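Local structure of uroporphyrinogen III synthase (Thermus thermophilus, 1WCW) at residues 208-211 against 212-216; 117-120 against 121-124; 240-244 against 245-249. The protein probably catalyses the formation of uroporphyrinogen III, the ring-closing step of porphyrin synthesis that also inverts one pyrrole ring. All coordinates share one frame; numbering follows the deposited sequence.

In the fold
All three contacts lie where a helix meets a loop. Contact 1 is the end of helix 205-214, while contacts 2 and 3 are the starts of helices 120-123 and 245-260. Contacts 1 and 3 adjoin the parallel five-stranded sheet: one runs into strand 217-221, the other leaves the neighbouring strand 238-240, and their nearest atoms are about 12 Å apart. Contact 2 follows strand 114-115, an edge of the mixed sheet. It is a surface contact in which a carboxylate holds one hydroxyl and two hydroxyls bond to the backbone. Contacts 1 and 3 are partly buried, each setting leucines into the protein with polar groups on the outer side; carbonyls do most of the binding in contact 1, an aspartate in contact 3.

Contact 1: residues 208-211 against 212-216; sequences LREA and LNTRV
Leu208 and Leu212 sit one turn apart at the C-terminal end of helix 205-214, which leads into strand 217-221 of the parallel sheet. Their side chains run side by side and point the same way, CD1 of Leu208 lying 3.8 Å from CD1 of Leu212. Leu208 reaches there because its CG is anti to the backbone N (chi1 170°), and it goes on to touch Leu179 and Leu198. Leu212 also packs on Val234; trimming it to an alanine is likely to leave Leu208 CD1 without its neighbour and open a gap beside that valine. Next round the helix, Arg209 and Asn213 again run alongside, guanidinium and amide planes 30° apart, with Arg209 CG 3.7 Å from Asn213 ND2. Both bond to the loop after helix 223-231: Arg209 to Trp232 O, and Asn213 to Gly233 O and Lys235 N. On the exposed side Thr214 OG1 folds back on Glu210 O at 2.8 Å, arriving above the carbonyl plane, while Thr214 N binds the same oxygen. Arg215 is the first residue to leave helical geometry, and the helix closes on Ala211 O, gripped from opposite faces of its plane by Arg215 N at 2.9 Å and Val216 N at 2.8 Å.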
loop_
_atom_site.group_PDB
_atom_site.type_symbol
_atom_site.label_atom_id
_atom_site.label_comp_id
_atom_site.label_asym_id
_atom_site.label_seq_id
_atom_site.Cartn_x
_atom_site.Cartn_y
_atom_site.Cartn_z
ATOM N N LEU A 208 19.924 -0.709 -9.488
ATOM C CA LEU A 208 18.850 -1.541 -8.909
ATOM C C LEU A 208 17.864 -1.975 -10.030
ATOM O O LEU A 208 17.465 -3.142 -10.086
ATOM C CB LEU A 208 18.112 -0.721 -7.872
ATOM C CG LEU A 208 16.830 -1.295 -7.331
ATOM C CD1 LEU A 208 17.143 -2.582 -6.574
ATOM C CD2 LEU A 208 16.149 -0.292 -6.394
ATOM N N ARG A 209 17.520 -1.056 -10.931
ATOM C CA ARG A 209 16.652 -1.398 -12.072
ATOM C C ARG A 209 17.323 -2.475 -12.905
ATOM O O ARG A 209 16.682 -3.464 -13.274
ATOM C CB ARG A 209 16.421 -0.173 -12.914
ATOM C CG ARG A 209 15.620 -0.462 -14.125
ATOM C CD ARG A 209 15.436 0.763 -15.001
ATOM N NE ARG A 209 14.737 1.816 -14.362
ATOM C CZ ARG A 209 15.209 3.048 -14.166
ATOM N NH1 ARG A 209 14.422 3.940 -13.588
ATOM N NH2 ARG A 209 16.456 3.403 -14.501
ATOM N N GLU A 210 18.620 -2.307 -13.224
ATOM C CA GLU A 210 19.323 -3.325 -13.984
ATOM C C GLU A 210 19.300 -4.685 -13.263
ATOM O O GLU A 210 19.026 -5.705 -13.898
ATOM C CB GLU A 210 20.767 -2.890 -14.261
ATOM C CG GLU A 210 21.593 -3.966 -14.953
ATOM C CD GLU A 210 22.949 -3.413 -15.402
ATOM O OE1 GLU A 210 23.762 -4.190 -15.930
ATOM O OE2 GLU A 210 23.155 -2.192 -15.233
ATOM N N ALA A 211 19.538 -4.672 -11.943
ATOM C CA ALA A 211 19.528 -5.917 -11.206
ATOM C C ALA A 211 18.140 -6.612 -11.243
ATOM O O ALA A 211 18.083 -7.808 -11.483
ATOM C CB ALA A 211 19.977 -5.657 -9.780
ATOM N N LEU A 212 17.056 -5.829 -11.059
ATOM C CA LEU A 212 15.680 -6.411 -11.025
ATOM C C LEU A 212 15.151 -6.765 -12.403
ATOM O O LEU A 212 14.185 -7.485 -12.515
ATOM C CB LEU A 212 14.705 -5.506 -10.302
ATOM C CG LEU A 212 14.996 -5.469 -8.788
ATOM C CD1 LEU A 212 14.212 -4.379 -8.142
ATOM C CD2 LEU A 212 14.727 -6.785 -8.163
ATOM N N ASN A 213 15.782 -6.289 -13.476
ATOM C CA ASN A 213 15.404 -6.697 -14.814
ATOM C C ASN A 213 16.265 -7.850 -15.329
ATOM O O ASN A 213 15.780 -8.678 -16.072
ATOM C CB ASN A 213 15.557 -5.544 -15.790
ATOM C CG ASN A 213 14.388 -4.633 -15.781
ATOM O OD1 ASN A 213 13.257 -5.063 -15.471
ATOM N ND2 ASN A 213 14.608 -3.375 -16.107
ATOM N N THR A 214 17.525 -7.929 -14.935
ATOM C CA THR A 214 18.410 -8.905 -15.545
ATOM C C THR A 214 19.055 -9.915 -14.688
ATOM O O THR A 214 19.606 -10.856 -15.209
ATOM C CB THR A 214 19.500 -8.158 -16.312
ATOM O OG1 THR A 214 20.440 -7.600 -15.428
ATOM C CG2 THR A 214 18.913 -7.050 -17.201
ATOM N N ARG A 215 19.005 -9.759 -13.382
ATOM C CA ARG A 215 19.680 -10.704 -12.488
ATOM C C ARG A 215 18.828 -11.272 -11.361
ATOM O O ARG A 215 19.082 -12.404 -10.916
ATOM C CB ARG A 215 20.929 -10.096 -11.834
ATOM C CG ARG A 215 22.075 -9.654 -12.793
ATOM C CD ARG A 215 23.165 -8.891 -12.015
ATOM N NE ARG A 215 22.797 -8.610 -10.632
ATOM C CZ ARG A 215 22.654 -7.386 -10.137
ATOM N NH1 ARG A 215 22.294 -7.218 -8.868
ATOM N NH2 ARG A 215 22.873 -6.325 -10.909
ATOM N N VAL A 216 17.879 -10.492 -10.833
ATOM C CA VAL A 216 17.005 -10.973 -9.752
ATOM C C VAL A 216 15.588 -10.856 -10.273
ATOM O O VAL A 216 15.208 -9.787 -10.796
ATOM C CB VAL A 216 17.182 -10.032 -8.552
ATOM C CG1 VAL A 216 16.198 -10.437 -7.445
ATOM C CG2 VAL A 216 18.615 -10.122 -8.041
#

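Contact 2: residues 117-120 against 121-124; sequences DGTS and KSLL
Thr119 caps the N-terminus of the short helix 120-123 in a polar contact on the surface, where the loop after strand 114-115 turns into the helix, and Ser122 bonds back to it. The capping bond runs from Ser122 N to Thr119 OG1, 3.1 Å long and bent to 145° at the hydrogen. Ser122 answers with its own hydroxyl: OG gives its proton to Thr119 O at 2.7 Å, only slightly tilted from that carbonyl plane. Ser122 OG also accepts from Asp117 N at 2.8 Å in a nearly straight bond (173°). One serine hydroxyl therefore ties the loop back onto the first turn, and giving in one direction while taking in the other fixes its rotation. It can do both because chi1 of 69° holds OG between the backbone N and the carbonyl carbon.

Asp117 backs the N-cap from the loop side. Asp117 OD1 takes the Thr119 hydroxyl proton on the syn side, 2.8 Å from OG1, while OG1 accepts from Ser122 N. The carboxylate also leans on the serine, Asp117 OD1 lying 3.1 Å from Ser122 CB. Lys121 crosses the threonine at a slant, its CG 3.3 Å from Thr119 OG1 and the rest of its chain extended.

Behind the cap, Leu123 and Ser120 touch Leu146 of helix 144-152. Ser120 OG binds a glycerol, probably from the crystallisation liquor. The helix is weakly bonded: Leu123 N reaches Ser120 O, three residues back, at 3.0 Å and from well above the carbonyl plane.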
loop_
_atom_site.group_PDB
_atom_site.type_symbol
_atom_site.label_atom_id
_atom_site.label_comp_id
_atom_site.label_asym_id
_atom_site.label_seq_id
_atom_site.Cartn_x
_atom_site.Cartn_y
_atom_site.Cartn_z
ATOM N N ASP A 117 -9.883 1.259 -8.206
ATOM C CA ASP A 117 -9.204 -0.004 -8.489
ATOM C C ASP A 117 -7.901 -0.132 -7.708
ATOM O O ASP A 117 -6.987 -0.938 -8.076
ATOM C CB ASP A 117 -8.974 -0.191 -10.002
ATOM C CG ASP A 117 -7.875 0.673 -10.547
ATOM O OD1 ASP A 117 -7.163 1.322 -9.740
ATOM O OD2 ASP A 117 -7.684 0.714 -11.806
ATOM N N GLY A 118 -7.785 0.611 -6.616
ATOM C CA GLY A 118 -6.589 0.586 -5.792
ATOM C C GLY A 118 -5.590 1.688 -6.128
ATOM O O GLY A 118 -4.573 1.827 -5.484
ATOM N N THR A 119 -5.858 2.516 -7.126
ATOM C CA THR A 119 -4.945 3.554 -7.518
ATOM C C THR A 119 -5.562 4.927 -7.454
ATOM O O THR A 119 -6.793 5.048 -7.625
ATOM C CB THR A 119 -4.451 3.407 -9.007
ATOM O OG1 THR A 119 -5.575 3.586 -9.897
ATOM C CG2 THR A 119 -3.868 2.013 -9.239
ATOM N N SER A 120 -4.780 5.962 -7.210
ATOM C CA SER A 120 -5.314 7.308 -7.216
ATOM C C SER A 120 -5.939 7.661 -8.557
ATOM O O SER A 120 -6.991 8.303 -8.588
ATOM C CB SER A 120 -4.223 8.341 -6.951
ATOM O OG SER A 120 -3.824 8.238 -5.597
ATOM N N LYS A 121 -5.295 7.282 -9.672
ATOM C CA LYS A 121 -5.848 7.662 -10.951
ATOM C C LYS A 121 -7.224 7.070 -11.178
ATOM O O LYS A 121 -8.078 7.705 -11.820
ATOM C CB LYS A 121 -4.932 7.277 -12.092
ATOM C CG LYS A 121 -4.524 5.802 -12.099
ATOM C CD LYS A 121 -3.857 5.361 -13.429
ATOM C CE LYS A 121 -3.195 3.950 -13.264
ATOM N NZ LYS A 121 -2.777 3.217 -14.517
ATOM N N SER A 122 -7.525 5.898 -10.648
ATOM C CA SER A 122 -8.830 5.291 -10.862
ATOM C C SER A 122 -9.925 6.097 -10.186
ATOM O O SER A 122 -11.113 5.904 -10.505
ATOM C CB SER A 122 -8.895 3.843 -10.338
ATOM O OG SER A 122 -8.833 3.819 -8.888
ATOM N N LEU A 123 -9.581 6.934 -9.194
ATOM C CA LEU A 123 -10.583 7.758 -8.503
ATOM C C LEU A 123 -10.947 9.018 -9.281
ATOM O O LEU A 123 -11.999 9.636 -8.977
ATOM C CB LEU A 123 -10.098 8.190 -7.123
ATOM C CG LEU A 123 -10.041 7.028 -6.136
ATOM C CD1 LEU A 123 -9.404 7.507 -4.860
ATOM C CD2 LEU A 123 -11.435 6.410 -5.822
ATOM N N LEU A 124 -10.119 9.457 -10.238
ATOM C CA LEU A 124 -10.493 10.696 -10.961
ATOM C C LEU A 124 -11.962 10.805 -11.462
ATOM O O LEU A 124 -12.632 11.824 -11.218
ATOM C CB LEU A 124 -9.498 10.928 -12.080
ATOM C CG LEU A 124 -8.071 11.063 -11.569
ATOM C CD1 LEU A 124 -7.143 11.080 -12.821
ATOM C CD2 LEU A 124 -7.861 12.291 -10.671
#

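Contact 3: residues 240-244 against 245-249; sequences DETER and LGSLL
Asp240 OD1 is gripped by two hydroxyls, Ser247 OG from the first turn of helix 245-260 and Tyr238 OH from strand 238-240. The serine bond is short, 2.6 Å from Ser247 OG to Asp240 OD1, and uses the syn lone pair of the carboxylate oxygen. Ser247 reaches it with OG anti to its backbone N (chi1 175°), turned back toward the end of the strand. The other oxygen shapes an Asx turn: Asp240 OD2 accepts from Thr242 N at 2.9 Å, above the carboxylate plane, and from Thr242 OG1 at 2.8 Å on its syn lone pair. Thr242 OG1 in turn accepts from Arg244 N at 2.9 Å, making an ST turn. The two turns follow one another and deliver Arg244 to the N-cap position. With three hydroxyls and a backbone N around it, the buried carboxylate is held against rotation and joins the strand end, the loop and the helix.

From the cap, Arg244 O accepts from Leu248 N at 3.2 Å, and more weakly from Ser247 N. Leu248 and Leu245 turn inward, Leu248 onto Leu219 and Val221 of strand 217-221, Leu245 onto Phe22 of helix 19-28. Leu248 CD1 also comes within 4.0 Å of Asp240 CB. On the outer side the Arg244 chain, bent at chi3, folds its guanidinium over the loop, so that Thr242 OG1 sits 4.0 Å above the centre of one guanidinium face.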
loop_
_atom_site.group_PDB
_atom_site.type_symbol
_atom_site.label_atom_id
_atom_site.label_comp_id
_atom_site.label_asym_id
_atom_site.label_seq_id
_atom_site.Cartn_x
_atom_site.Cartn_y
_atom_site.Cartn_z
ATOM N N ASP A 240 1.129 -12.268 -9.023
ATOM C CA ASP A 240 0.072 -13.107 -8.420
ATOM C C ASP A 240 -1.123 -12.223 -8.061
ATOM O O ASP A 240 -0.982 -11.160 -7.480
ATOM C CB ASP A 240 0.552 -13.738 -7.175
ATOM C CG ASP A 240 -0.358 -14.824 -6.722
ATOM O OD1 ASP A 240 -0.224 -15.972 -7.198
ATOM O OD2 ASP A 240 -1.192 -14.497 -5.890
ATOM N N GLU A 241 -2.330 -12.718 -8.319
ATOM C CA GLU A 241 -3.483 -11.896 -8.035
ATOM C C GLU A 241 -4.408 -12.492 -7.013
ATOM O O GLU A 241 -5.616 -12.203 -7.033
ATOM C CB GLU A 241 -4.231 -11.630 -9.310
ATOM C CG GLU A 241 -3.481 -10.641 -10.147
ATOM C CD GLU A 241 -4.160 -10.370 -11.442
ATOM O OE1 GLU A 241 -5.293 -9.843 -11.406
ATOM O OE2 GLU A 241 -3.577 -10.697 -12.500
ATOM N N THR A 242 -3.851 -13.245 -6.081
ATOM C CA THR A 242 -4.648 -13.883 -5.044
ATOM C C THR A 242 -4.392 -13.403 -3.653
ATOM O O THR A 242 -5.157 -13.727 -2.740
ATOM C CB THR A 242 -4.391 -15.412 -4.948
ATOM O OG1 THR A 242 -3.135 -15.656 -4.283
ATOM C CG2 THR A 242 -4.441 -16.072 -6.294
ATOM N N GLU A 243 -3.304 -12.677 -3.439
ATOM C CA GLU A 243 -3.026 -12.264 -2.070
ATOM C C GLU A 243 -2.638 -13.467 -1.138
ATOM O O GLU A 243 -2.474 -13.267 0.084
ATOM C CB GLU A 243 -4.235 -11.504 -1.483
ATOM C CG GLU A 243 -4.665 -10.261 -2.289
ATOM C CD GLU A 243 -5.783 -9.448 -1.603
ATOM O OE1 GLU A 243 -6.882 -9.996 -1.378
ATOM O OE2 GLU A 243 -5.577 -8.247 -1.292
ATOM N N ARG A 244 -2.488 -14.698 -1.663
ATOM C CA ARG A 244 -2.065 -15.830 -0.813
ATOM C C ARG A 244 -0.558 -16.037 -1.056
ATOM O O ARG A 244 -0.168 -16.140 -2.225
ATOM C CB ARG A 244 -2.813 -17.113 -1.184
ATOM C CG ARG A 244 -4.334 -16.990 -0.964
ATOM C CD ARG A 244 -4.967 -18.387 -0.862
ATOM N NE ARG A 244 -4.871 -19.089 -2.146
ATOM C CZ ARG A 244 -5.551 -18.740 -3.230
ATOM N NH1 ARG A 244 -5.381 -19.416 -4.343
ATOM N NH2 ARG A 244 -6.410 -17.733 -3.177
ATOM N N LEU A 245 0.269 -16.068 -0.006
ATOM C CA LEU A 245 1.721 -16.224 -0.183
ATOM C C LEU A 245 2.079 -17.609 -0.761
ATOM O O LEU A 245 3.096 -17.795 -1.467
ATOM C CB LEU A 245 2.468 -15.972 1.162
ATOM C CG LEU A 245 2.525 -14.483 1.551
ATOM C CD1 LEU A 245 3.175 -14.355 2.882
ATOM C CD2 LEU A 245 3.287 -13.658 0.510
ATOM N N GLY A 246 1.183 -18.551 -0.568
ATOM C CA GLY A 246 1.399 -19.881 -1.089
ATOM C C GLY A 246 1.210 -19.814 -2.593
ATOM O O GLY A 246 1.938 -20.537 -3.309
ATOM N N SER A 247 0.277 -18.990 -3.066
ATOM C CA SER A 247 0.024 -18.890 -4.490
ATOM C C SER A 247 1.204 -18.192 -5.212
ATOM O O SER A 247 1.634 -18.564 -6.325
ATOM C CB SER A 247 -1.295 -18.131 -4.746
ATOM O OG SER A 247 -1.528 -17.920 -6.121
ATOM N N LEU A 248 1.685 -17.131 -4.578
ATOM C CA LEU A 248 2.771 -16.362 -5.123
ATOM C C LEU A 248 3.984 -17.244 -5.344
ATOM O O LEU A 248 4.576 -17.313 -6.449
ATOM C CB LEU A 248 3.114 -15.317 -4.099
ATOM C CG LEU A 248 4.438 -14.608 -4.352
ATOM C CD1 LEU A 248 4.267 -13.849 -5.645
ATOM C CD2 LEU A 248 4.755 -13.671 -3.176
ATOM N N LEU A 249 4.329 -17.928 -4.286
ATOM C CA LEU A 249 5.492 -18.776 -4.308
ATOM C C LEU A 249 5.388 -19.970 -5.197
ATOM O O LEU A 249 6.323 -20.296 -5.936
ATOM C CB LEU A 249 5.887 -19.235 -2.914
ATOM C CG LEU A 249 6.375 -18.043 -2.078
ATOM C CD1 LEU A 249 6.449 -18.441 -0.575
ATOM C CD2 LEU A 249 7.755 -17.632 -2.575
#